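Side-chain contacts in purine nucleoside phosphorylase (Thermus thermophilus, PDB 1ODK), which probably catalyses the reversible phosphorolysis of purine nucleosides, releasing the free base and a pentose 1-phosphate: residues R16-G21 / E27-T32; R38-H43 / P57-T62; S96-G101 / P147-L152; E165-W170 / L176-E181. All coordinates share one frame; numbering follows the deposited sequence.

Interaction 1 (R16-G21 / E27-T32); sequences RVLLPG and EWIAKT
This is a buried apolar contact between a strand and the helix that soon follows it. L18 of strand 16-20, and P20 two residues on, both point toward I29 on helix 23-33. The bridging residue is I29, whose two branches serve different partners. I29 CD1 lies against the P20 ring, 4.2 Å from P20 CG and as near to P20 CB. Its CG2 branch meets the other residue, with L18 CD1 4.3 Å from I29 CG2. The split follows from the first torsion of I29. CG1 stands anti to the carbonyl carbon (chi1 -66°), which leaves CG2 anti to the backbone N.

V60 of strand 56-61 touches both P20 and I29. Helix 214-233 closes in with V225 on I29, and A228 and L229 on L18. On the helix, T32 N and T32 OG1 both donate to W28 O, from opposite faces of its carbonyl plane; T32 OG1 is 2.7 Å from W28 O.

No hydrogen bond or salt bridge joins the two segments. They meet at van der Waals distance alone, so the contact probably depends on side-chain shape and on keeping water away, and sets no directional demand.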
# COMPACT_ATOMS: atom_id res chain seq x y z
N ARG B 16 -34.41 -17.87 1.12
CA ARG B 16 -34.21 -16.89 2.18
C ARG B 16 -33.43 -17.54 3.32
O ARG B 16 -33.83 -18.58 3.84
CB ARG B 16 -35.56 -16.38 2.69
CG ARG B 16 -36.39 -15.73 1.59
CD ARG B 16 -37.77 -15.30 2.08
NE ARG B 16 -38.49 -14.59 1.02
CZ ARG B 16 -38.94 -15.16 -0.09
NH1 ARG B 16 -39.57 -14.43 -1.00
NH2 ARG B 16 -38.78 -16.46 -0.29
N VAL B 17 -32.33 -16.91 3.72
CA VAL B 17 -31.47 -17.47 4.75
C VAL B 17 -30.97 -16.47 5.79
O VAL B 17 -30.60 -15.35 5.44
CB VAL B 17 -30.20 -18.10 4.11
CG1 VAL B 17 -29.46 -18.95 5.13
CG2 VAL B 17 -30.59 -18.90 2.87
N LEU B 18 -30.97 -16.87 7.06
CA LEU B 18 -30.44 -16.02 8.12
C LEU B 18 -29.04 -16.57 8.39
O LEU B 18 -28.84 -17.79 8.38
CB LEU B 18 -31.27 -16.10 9.41
CG LEU B 18 -32.72 -15.57 9.41
CD1 LEU B 18 -33.12 -15.27 10.85
CD2 LEU B 18 -32.84 -14.32 8.56
N LEU B 19 -28.08 -15.68 8.64
CA LEU B 19 -26.70 -16.08 8.88
C LEU B 19 -26.13 -15.72 10.25
O LEU B 19 -25.43 -14.71 10.38
CB LEU B 19 -25.79 -15.47 7.80
CG LEU B 19 -26.06 -15.84 6.34
CD1 LEU B 19 -25.17 -15.02 5.41
CD2 LEU B 19 -25.81 -17.32 6.14
N PRO B 20 -26.43 -16.52 11.29
CA PRO B 20 -25.85 -16.15 12.58
C PRO B 20 -24.41 -16.67 12.57
O PRO B 20 -24.07 -17.54 11.78
CB PRO B 20 -26.74 -16.89 13.58
CG PRO B 20 -27.15 -18.13 12.81
CD PRO B 20 -27.43 -17.59 11.42
N GLY B 21 -23.54 -16.12 13.43
CA GLY B 21 -22.17 -16.60 13.44
C GLY B 21 -22.01 -17.81 14.35
O GLY B 21 -21.23 -18.73 14.08
N GLU B 27 -29.20 -22.86 16.12
CA GLU B 27 -30.09 -23.88 16.65
C GLU B 27 -31.27 -23.25 17.38
O GLU B 27 -32.42 -23.64 17.19
CB GLU B 27 -29.33 -24.80 17.61
CG GLU B 27 -30.19 -25.85 18.28
CD GLU B 27 -29.39 -26.74 19.21
OE1 GLU B 27 -28.74 -26.22 20.13
OE2 GLU B 27 -29.41 -27.97 19.00
N TRP B 28 -30.97 -22.26 18.22
CA TRP B 28 -32.01 -21.56 18.98
C TRP B 28 -33.02 -20.89 18.06
O TRP B 28 -34.23 -20.93 18.30
CB TRP B 28 -31.38 -20.51 19.89
CG TRP B 28 -32.38 -19.70 20.63
CD1 TRP B 28 -33.08 -20.06 21.74
CD2 TRP B 28 -32.86 -18.39 20.26
NE1 TRP B 28 -33.95 -19.06 22.10
CE2 TRP B 28 -33.84 -18.03 21.21
CE3 TRP B 28 -32.54 -17.50 19.23
CZ2 TRP B 28 -34.51 -16.80 21.15
CZ3 TRP B 28 -33.21 -16.28 19.17
CH2 TRP B 28 -34.18 -15.95 20.13
N ILE B 29 -32.52 -20.26 17.00
CA ILE B 29 -33.39 -19.58 16.04
C ILE B 29 -34.32 -20.57 15.35
O ILE B 29 -35.53 -20.36 15.26
CB ILE B 29 -32.57 -18.85 14.95
CG1 ILE B 29 -31.76 -17.71 15.56
CG2 ILE B 29 -33.50 -18.32 13.87
CD1 ILE B 29 -30.79 -17.08 14.57
N ALA B 30 -33.75 -21.66 14.85
CA ALA B 30 -34.53 -22.67 14.15
C ALA B 30 -35.63 -23.25 15.03
O ALA B 30 -36.79 -23.31 14.62
CB ALA B 30 -33.61 -23.78 13.66
N LYS B 31 -35.27 -23.68 16.23
CA LYS B 31 -36.24 -24.27 17.15
C LYS B 31 -37.27 -23.29 17.70
O LYS B 31 -38.42 -23.66 17.93
CB LYS B 31 -35.49 -24.94 18.31
CG LYS B 31 -34.77 -26.22 17.90
CD LYS B 31 -33.90 -26.78 19.01
CE LYS B 31 -33.53 -28.23 18.74
NZ LYS B 31 -32.98 -28.42 17.36
N THR B 32 -36.85 -22.04 17.90
CA THR B 32 -37.73 -21.02 18.45
C THR B 32 -38.70 -20.37 17.45
O THR B 32 -39.86 -20.13 17.78
CB THR B 32 -36.91 -19.88 19.11
OG1 THR B 32 -36.12 -20.42 20.18
CG2 THR B 32 -37.82 -18.80 19.66

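Interaction 2 (R38-H43 / P57-T62); sequences RRYNDH and PVSVQT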
# COMPACT_ATOMS: atom_id res chain seq x y z
N ARG B 38 -35.38 -28.74 10.35
CA ARG B 38 -34.54 -29.91 10.13
C ARG B 38 -33.11 -29.43 9.90
O ARG B 38 -32.89 -28.47 9.16
CB ARG B 38 -34.99 -30.70 8.89
CG ARG B 38 -36.49 -30.91 8.77
CD ARG B 38 -37.10 -31.57 10.00
NE ARG B 38 -36.44 -32.83 10.35
CZ ARG B 38 -36.88 -33.66 11.29
NH1 ARG B 38 -37.98 -33.37 11.98
NH2 ARG B 38 -36.21 -34.78 11.56
N ARG B 39 -32.14 -30.07 10.54
CA ARG B 39 -30.75 -29.68 10.36
C ARG B 39 -30.21 -30.40 9.13
O ARG B 39 -30.13 -31.63 9.11
CB ARG B 39 -29.92 -30.05 11.59
CG ARG B 39 -28.52 -29.42 11.60
CD ARG B 39 -27.86 -29.52 12.97
NE ARG B 39 -27.44 -30.88 13.29
CZ ARG B 39 -26.93 -31.25 14.46
NH1 ARG B 39 -26.79 -30.36 15.43
NH2 ARG B 39 -26.56 -32.51 14.65
N TYR B 40 -29.85 -29.64 8.09
CA TYR B 40 -29.34 -30.24 6.87
C TYR B 40 -27.82 -30.39 6.85
O TYR B 40 -27.27 -31.03 5.95
CB TYR B 40 -29.81 -29.45 5.64
CG TYR B 40 -29.38 -28.00 5.63
CD1 TYR B 40 -28.04 -27.65 5.43
CD2 TYR B 40 -30.31 -26.98 5.83
CE1 TYR B 40 -27.64 -26.32 5.43
CE2 TYR B 40 -29.92 -25.65 5.84
CZ TYR B 40 -28.58 -25.32 5.63
OH TYR B 40 -28.20 -24.01 5.62
N ASN B 41 -27.14 -29.80 7.82
CA ASN B 41 -25.69 -29.91 7.88
C ASN B 41 -25.12 -29.67 9.26
O ASN B 41 -25.59 -28.81 10.00
CB ASN B 41 -25.01 -28.91 6.92
CG ASN B 41 -23.48 -28.98 7.01
OD1 ASN B 41 -22.87 -29.92 6.51
ND2 ASN B 41 -22.87 -27.98 7.64
N ASP B 42 -24.12 -30.46 9.62
CA ASP B 42 -23.44 -30.28 10.90
C ASP B 42 -21.94 -30.44 10.70
O ASP B 42 -21.16 -30.33 11.66
CB ASP B 42 -23.98 -31.26 11.96
CG ASP B 42 -23.70 -32.71 11.63
OD1 ASP B 42 -24.18 -33.57 12.39
OD2 ASP B 42 -23.03 -32.99 10.62
N HIS B 43 -21.52 -30.67 9.46
CA HIS B 43 -20.10 -30.82 9.15
C HIS B 43 -19.36 -29.55 9.57
O HIS B 43 -19.84 -28.44 9.35
CB HIS B 43 -19.89 -31.06 7.66
CG HIS B 43 -18.46 -31.32 7.30
ND1 HIS B 43 -17.73 -30.46 6.50
CD2 HIS B 43 -17.62 -32.31 7.65
CE1 HIS B 43 -16.49 -30.92 6.38
NE2 HIS B 43 -16.40 -32.05 7.08
N PRO B 57 -40.52 -20.81 3.33
CA PRO B 57 -39.29 -21.53 3.66
C PRO B 57 -38.17 -20.57 4.07
O PRO B 57 -37.95 -19.54 3.42
CB PRO B 57 -38.96 -22.28 2.36
CG PRO B 57 -40.33 -22.50 1.74
CD PRO B 57 -40.99 -21.15 1.97
N VAL B 58 -37.49 -20.89 5.16
CA VAL B 58 -36.38 -20.08 5.66
C VAL B 58 -35.28 -20.99 6.20
O VAL B 58 -35.55 -21.94 6.94
CB VAL B 58 -36.85 -19.12 6.78
CG1 VAL B 58 -35.65 -18.44 7.43
CG2 VAL B 58 -37.80 -18.07 6.21
N SER B 59 -34.04 -20.70 5.82
CA SER B 59 -32.90 -21.47 6.31
C SER B 59 -32.12 -20.60 7.29
O SER B 59 -32.17 -19.37 7.23
CB SER B 59 -31.99 -21.89 5.15
OG SER B 59 -32.61 -22.87 4.33
N VAL B 60 -31.42 -21.25 8.21
CA VAL B 60 -30.61 -20.57 9.22
C VAL B 60 -29.27 -21.29 9.15
O VAL B 60 -29.17 -22.45 9.55
CB VAL B 60 -31.22 -20.73 10.63
CG1 VAL B 60 -30.39 -19.96 11.65
CG2 VAL B 60 -32.66 -20.25 10.64
N GLN B 61 -28.25 -20.59 8.65
CA GLN B 61 -26.93 -21.18 8.48
C GLN B 61 -25.80 -20.52 9.26
O GLN B 61 -25.56 -19.32 9.13
CB GLN B 61 -26.57 -21.18 6.99
CG GLN B 61 -25.16 -21.68 6.66
CD GLN B 61 -24.96 -23.14 7.02
OE1 GLN B 61 -25.70 -24.00 6.56
NE2 GLN B 61 -23.96 -23.42 7.85
N THR B 62 -25.10 -21.33 10.06
CA THR B 62 -23.97 -20.87 10.86
C THR B 62 -22.85 -20.44 9.92
O THR B 62 -22.54 -21.14 8.96
CB THR B 62 -23.45 -22.01 11.75
OG1 THR B 62 -24.49 -22.46 12.62
CG2 THR B 62 -22.24 -21.56 12.56
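Y40 reaches Q61 with the end of its ring, and the two side chains cross obliquely. The hydroxyl Y40 OH donates to Q61 OE1 at 2.7 Å. Q61 OE1 sits at the edge of the ring, near its plane, 3.2 Å from Y40 CE1. Ring and amide are not coplanar; their planes differ by 48°. The hydroxyl comes in at 134° to the Q61 carbonyl and is tilted from the carbonyl plane. CG of Y40 sits between its backbone N and carbonyl carbon (chi1 60°), and from there the ring extends to strand 56-61.

The Q61 chain bends at chi2. Its CB lies 3.5 Å from Y40 OH, so the aliphatic part rests against the same hydroxyl. The other half of the amide turns to the backbone: Q61 NE2 donates to T62 O at 2.9 Å and also bonds L46 O. Partners at both ends would resist a flip of the amide. A leucine here has neither amide end, and would probably leave Y40 OH without its acceptor and T62 O without this donor. S59 OG is a looser neighbour, 4.2 Å from Y40 CE2; its main polar partner is T50 OG1.

Strands 37-41 and 56-61 are not direct partners. Strand 48-53 pairs antiparallel with both, and opposite its G48 residues Y40 and N41 form a classic beta bulge. Strand 16-20 lines the other edge of strand 56-61, while helix 23-33 packs on V60 through A26 and I29.

Interaction 3 (S96-G101 / P147-L152); sequences SDLAPG and PHRVGL
One water ties G101 to P147 by donating to two backbone carbonyls. It lies 2.9 Å from G101 O and 3.0 Å from P147 O. Both of its hydrogens are thereby used, and two acceptors that cannot bond each other are joined through the water. G101 has a positive phi (95°), where a CB would press on the carbonyl O of P100.

The side-chain part of the contact centres on R149. Its aliphatic chain meets L98 first: L98 CD2 lies 3.4 Å from R149 CG, a tight approach for two carbons. R149 CB is farther from L98 CD2, at 4.2 Å. The two side chains cross at a slant. The R149 chain then bends at chi2 and chi3 (-64° and -57°), which brings the guanidinium round to D97.

There D97 OD1 and R149 NH1 are 3.7 Å apart, a long salt bridge. The oxygen lies well out of the guanidinium plane, and no N-H points at it. The pairing is thus one of charge alone. D97 is exposed, so solvent would probably weaken the attraction. R149 therefore acts through two parts, its carbons on L98 and its charge near D97.

The 96-101 loop leads into strand 103-106, which runs parallel to strand 148-150. L98 also packs on I104 of that strand and on L176 of strand 175-179. On strand 148-150, H148 and V150 pack against helix 131-144.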
# COMPACT_ATOMS: atom_id res chain seq x y z
N SER B 96 -19.95 5.65 22.57
CA SER B 96 -20.52 5.53 23.90
C SER B 96 -22.03 5.71 23.79
O SER B 96 -22.78 5.41 24.72
CB SER B 96 -19.95 6.61 24.82
OG SER B 96 -20.25 7.91 24.32
N ASP B 97 -22.47 6.21 22.63
CA ASP B 97 -23.89 6.45 22.39
C ASP B 97 -24.68 5.15 22.27
O ASP B 97 -25.86 5.11 22.62
CB ASP B 97 -24.06 7.29 21.12
CG ASP B 97 -25.44 7.92 21.02
OD1 ASP B 97 -25.68 8.68 20.06
OD2 ASP B 97 -26.29 7.67 21.91
N LEU B 98 -24.03 4.10 21.78
CA LEU B 98 -24.70 2.81 21.62
C LEU B 98 -24.66 2.00 22.91
O LEU B 98 -23.61 1.87 23.55
CB LEU B 98 -24.05 1.99 20.50
CG LEU B 98 -24.41 2.37 19.06
CD1 LEU B 98 -23.59 1.54 18.09
CD2 LEU B 98 -25.90 2.14 18.83
N ALA B 99 -25.81 1.45 23.29
CA ALA B 99 -25.91 0.65 24.50
C ALA B 99 -26.14 -0.81 24.16
O ALA B 99 -26.72 -1.13 23.12
CB ALA B 99 -27.04 1.17 25.37
N PRO B 100 -25.68 -1.73 25.02
CA PRO B 100 -25.86 -3.16 24.78
C PRO B 100 -27.34 -3.50 24.59
O PRO B 100 -28.20 -2.97 25.30
CB PRO B 100 -25.28 -3.79 26.04
CG PRO B 100 -24.15 -2.85 26.38
CD PRO B 100 -24.82 -1.50 26.20
N GLY B 101 -27.64 -4.37 23.63
CA GLY B 101 -29.02 -4.74 23.37
C GLY B 101 -29.63 -3.91 22.25
O GLY B 101 -30.67 -4.27 21.70
N PRO B 147 -35.25 -0.26 20.13
CA PRO B 147 -34.20 0.75 19.98
C PRO B 147 -33.17 0.30 18.94
O PRO B 147 -32.65 -0.82 19.03
CB PRO B 147 -33.60 0.84 21.38
CG PRO B 147 -34.80 0.60 22.24
CD PRO B 147 -35.47 -0.57 21.55
N HIS B 148 -32.89 1.15 17.97
CA HIS B 148 -31.94 0.80 16.92
C HIS B 148 -31.30 2.01 16.28
O HIS B 148 -31.77 3.14 16.44
CB HIS B 148 -32.64 -0.01 15.83
CG HIS B 148 -33.66 0.78 15.07
ND1 HIS B 148 -34.85 1.19 15.63
CD2 HIS B 148 -33.65 1.28 13.81
CE1 HIS B 148 -35.53 1.91 14.75
NE2 HIS B 148 -34.82 1.98 13.64
N ARG B 149 -30.23 1.77 15.53
CA ARG B 149 -29.52 2.80 14.80
C ARG B 149 -29.30 2.29 13.38
O ARG B 149 -29.33 1.08 13.14
CB ARG B 149 -28.16 3.10 15.47
CG ARG B 149 -28.24 3.72 16.86
CD ARG B 149 -28.88 5.10 16.82
NE ARG B 149 -28.16 6.00 15.93
CZ ARG B 149 -26.97 6.53 16.20
NH1 ARG B 149 -26.36 6.25 17.35
NH2 ARG B 149 -26.37 7.31 15.31
N VAL B 150 -29.09 3.21 12.45
CA VAL B 150 -28.86 2.84 11.06
C VAL B 150 -27.56 3.51 10.62
O VAL B 150 -27.42 4.74 10.69
CB VAL B 150 -30.03 3.31 10.16
CG1 VAL B 150 -29.79 2.88 8.72
CG2 VAL B 150 -31.34 2.72 10.68
N GLY B 151 -26.60 2.71 10.18
CA GLY B 151 -25.34 3.28 9.76
C GLY B 151 -24.23 2.29 9.49
O GLY B 151 -24.46 1.11 9.23
N LEU B 152 -23.00 2.79 9.58
CA LEU B 152 -21.82 1.98 9.31
C LEU B 152 -21.32 1.12 10.45
O LEU B 152 -21.41 1.48 11.62
CB LEU B 152 -20.65 2.88 8.90
CG LEU B 152 -20.70 3.63 7.57
CD1 LEU B 152 -19.47 4.54 7.49
CD2 LEU B 152 -20.73 2.63 6.41
O HOH W 1 -33.18 -3.12 20.90

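Interaction 4 (E165-W170 / L176-E181); sequences EEARAW and LAFEME
F178 presses the edge of its ring toward the face of W170 in an offset edge-to-face pair. The nearest atoms are F178 CZ and W170 CD1, at 3.7 Å. The planes stand 78° apart, and the centroid of the F178 ring is 5.6 Å from that of the five-membered ring of W170. The neighbouring corner of the phenyl ring serves A167: F178 CE1 is 3.9 Å from A167 CA and 4.0 Å from A167 CB. The small alanine lets the ring come close to the helix backbone. F178 CG stands anti to the carbonyl carbon (chi1 -71°), and the ring extends from the strand to helix 164-171. With an alanine here in place of the phenyl ring, a gap would probably open beside A167 and W170 would lose its edge-on partner.

Further out, L112 touches both aromatic rings. A154 and E156 of strand 152-156 also pack on F178, and P124 of a neighbouring subunit reaches W170. Beyond F178 the chain is held by polar contacts: E179 OE1 accepts from E181 N at 3.0 Å and pairs with R87, as E181 OE2 does. E181 is the N-cap residue of helix 182-192.

The contact lies within a beta-alpha-beta unit. Strand 152-156, helix 164-171 and strand 175-179 follow in order, and the two strands are parallel. F178 carries the strand 175-179 side of the packing and meets A167 and W170 of the helix.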
# COMPACT_ATOMS: atom_id res chain seq x y z
N GLU B 165 -9.23 3.28 22.05
CA GLU B 165 -8.78 4.53 21.44
C GLU B 165 -8.98 4.50 19.92
O GLU B 165 -9.42 5.49 19.32
CB GLU B 165 -7.30 4.77 21.76
N GLU B 166 -8.67 3.37 19.31
CA GLU B 166 -8.83 3.24 17.86
C GLU B 166 -10.32 3.19 17.52
O GLU B 166 -10.75 3.75 16.51
CB GLU B 166 -8.11 1.99 17.36
CG GLU B 166 -6.63 2.02 17.68
CD GLU B 166 -5.91 0.74 17.30
OE1 GLU B 166 -6.48 -0.35 17.49
OE2 GLU B 166 -4.76 0.83 16.83
N ALA B 167 -11.10 2.53 18.37
CA ALA B 167 -12.53 2.44 18.13
C ALA B 167 -13.15 3.83 18.12
O ALA B 167 -13.95 4.16 17.24
CB ALA B 167 -13.19 1.58 19.21
N ARG B 168 -12.76 4.66 19.08
CA ARG B 168 -13.28 6.02 19.17
C ARG B 168 -12.89 6.84 17.95
O ARG B 168 -13.67 7.66 17.47
CB ARG B 168 -12.77 6.73 20.44
CG ARG B 168 -13.06 5.99 21.73
CD ARG B 168 -12.89 6.91 22.93
NE ARG B 168 -12.52 6.19 24.14
CZ ARG B 168 -11.27 5.85 24.45
NH1 ARG B 168 -10.28 6.17 23.63
NH2 ARG B 168 -11.02 5.19 25.57
N ALA B 169 -11.67 6.62 17.45
CA ALA B 169 -11.20 7.33 16.27
C ALA B 169 -12.08 6.98 15.07
O ALA B 169 -12.48 7.86 14.31
CB ALA B 169 -9.74 6.96 15.98
N TRP B 170 -12.38 5.70 14.91
CA TRP B 170 -13.23 5.25 13.81
C TRP B 170 -14.65 5.79 13.93
O TRP B 170 -15.31 6.07 12.92
CB TRP B 170 -13.26 3.72 13.74
CG TRP B 170 -12.13 3.14 12.94
CD1 TRP B 170 -11.07 2.43 13.41
CD2 TRP B 170 -11.94 3.26 11.53
NE1 TRP B 170 -10.23 2.09 12.37
CE2 TRP B 170 -10.74 2.60 11.21
CE3 TRP B 170 -12.68 3.87 10.50
CZ2 TRP B 170 -10.25 2.52 9.90
CZ3 TRP B 170 -12.19 3.80 9.19
CH2 TRP B 170 -10.99 3.13 8.91
N LEU B 176 -20.28 2.83 13.83
CA LEU B 176 -21.08 2.66 15.03
C LEU B 176 -20.58 1.53 15.91
O LEU B 176 -20.61 1.62 17.13
CB LEU B 176 -22.53 2.39 14.66
CG LEU B 176 -23.24 3.44 13.81
CD1 LEU B 176 -24.63 2.95 13.45
CD2 LEU B 176 -23.31 4.76 14.58
N ALA B 177 -20.11 0.46 15.27
CA ALA B 177 -19.63 -0.71 16.00
C ALA B 177 -18.76 -1.57 15.10
O ALA B 177 -18.71 -1.37 13.89
CB ALA B 177 -20.83 -1.52 16.51
N PHE B 178 -18.09 -2.55 15.71
CA PHE B 178 -17.22 -3.47 15.00
C PHE B 178 -17.76 -4.89 15.03
O PHE B 178 -18.27 -5.35 16.06
CB PHE B 178 -15.81 -3.50 15.62
CG PHE B 178 -15.01 -2.26 15.38
CD1 PHE B 178 -15.34 -1.07 16.01
CD2 PHE B 178 -13.93 -2.29 14.50
CE1 PHE B 178 -14.60 0.09 15.78
CE2 PHE B 178 -13.18 -1.13 14.27
CZ PHE B 178 -13.52 0.05 14.91
N GLU B 179 -17.66 -5.59 13.91
CA GLU B 179 -18.09 -6.98 13.83
C GLU B 179 -17.09 -7.64 12.89
O GLU B 179 -16.07 -7.03 12.55
CB GLU B 179 -19.55 -7.10 13.37
CG GLU B 179 -19.93 -6.28 12.17
CD GLU B 179 -19.54 -6.94 10.88
OE1 GLU B 179 -20.09 -8.02 10.58
OE2 GLU B 179 -18.67 -6.39 10.18
N MET B 180 -17.33 -8.87 12.44
CA MET B 180 -16.32 -9.53 11.61
C MET B 180 -16.83 -10.31 10.40
O MET B 180 -16.19 -11.27 9.98
CB MET B 180 -15.51 -10.48 12.50
CG MET B 180 -14.88 -9.82 13.73
SD MET B 180 -14.16 -11.02 14.90
CE MET B 180 -12.78 -11.62 13.92
N GLU B 181 -17.95 -9.90 9.81
CA GLU B 181 -18.47 -10.65 8.68
C GLU B 181 -19.14 -9.86 7.56
O GLU B 181 -19.09 -10.24 6.39
CB GLU B 181 -19.47 -11.70 9.18
CG GLU B 181 -18.87 -12.81 10.05
CD GLU B 181 -18.64 -12.42 11.50
OE1 GLU B 181 -18.00 -13.22 12.21
OE2 GLU B 181 -19.10 -11.34 11.94

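The four contacts follow one another along the chain, and all reach the same mixed sheet. Interactions 1 and 2 form one group, with centres about 8 Å apart. They meet through neighbouring strands 16-20 and 56-61, where L18 N is 2.8 Å from S59 O. Interactions 3 and 4 form another, about 12 Å between centres. They join where L152 O lies 2.8 Å from L176 N, and L98 packs on L176. Between the groups, centres lie about 22 to 30 Å apart, although the nearest atoms of interactions 1 and 4 are about 6 Å apart. The sheet is thus a common frame. It carries a helix contact and a strand-to-strand contact in one group, and a loop contact and a helix contact in the other.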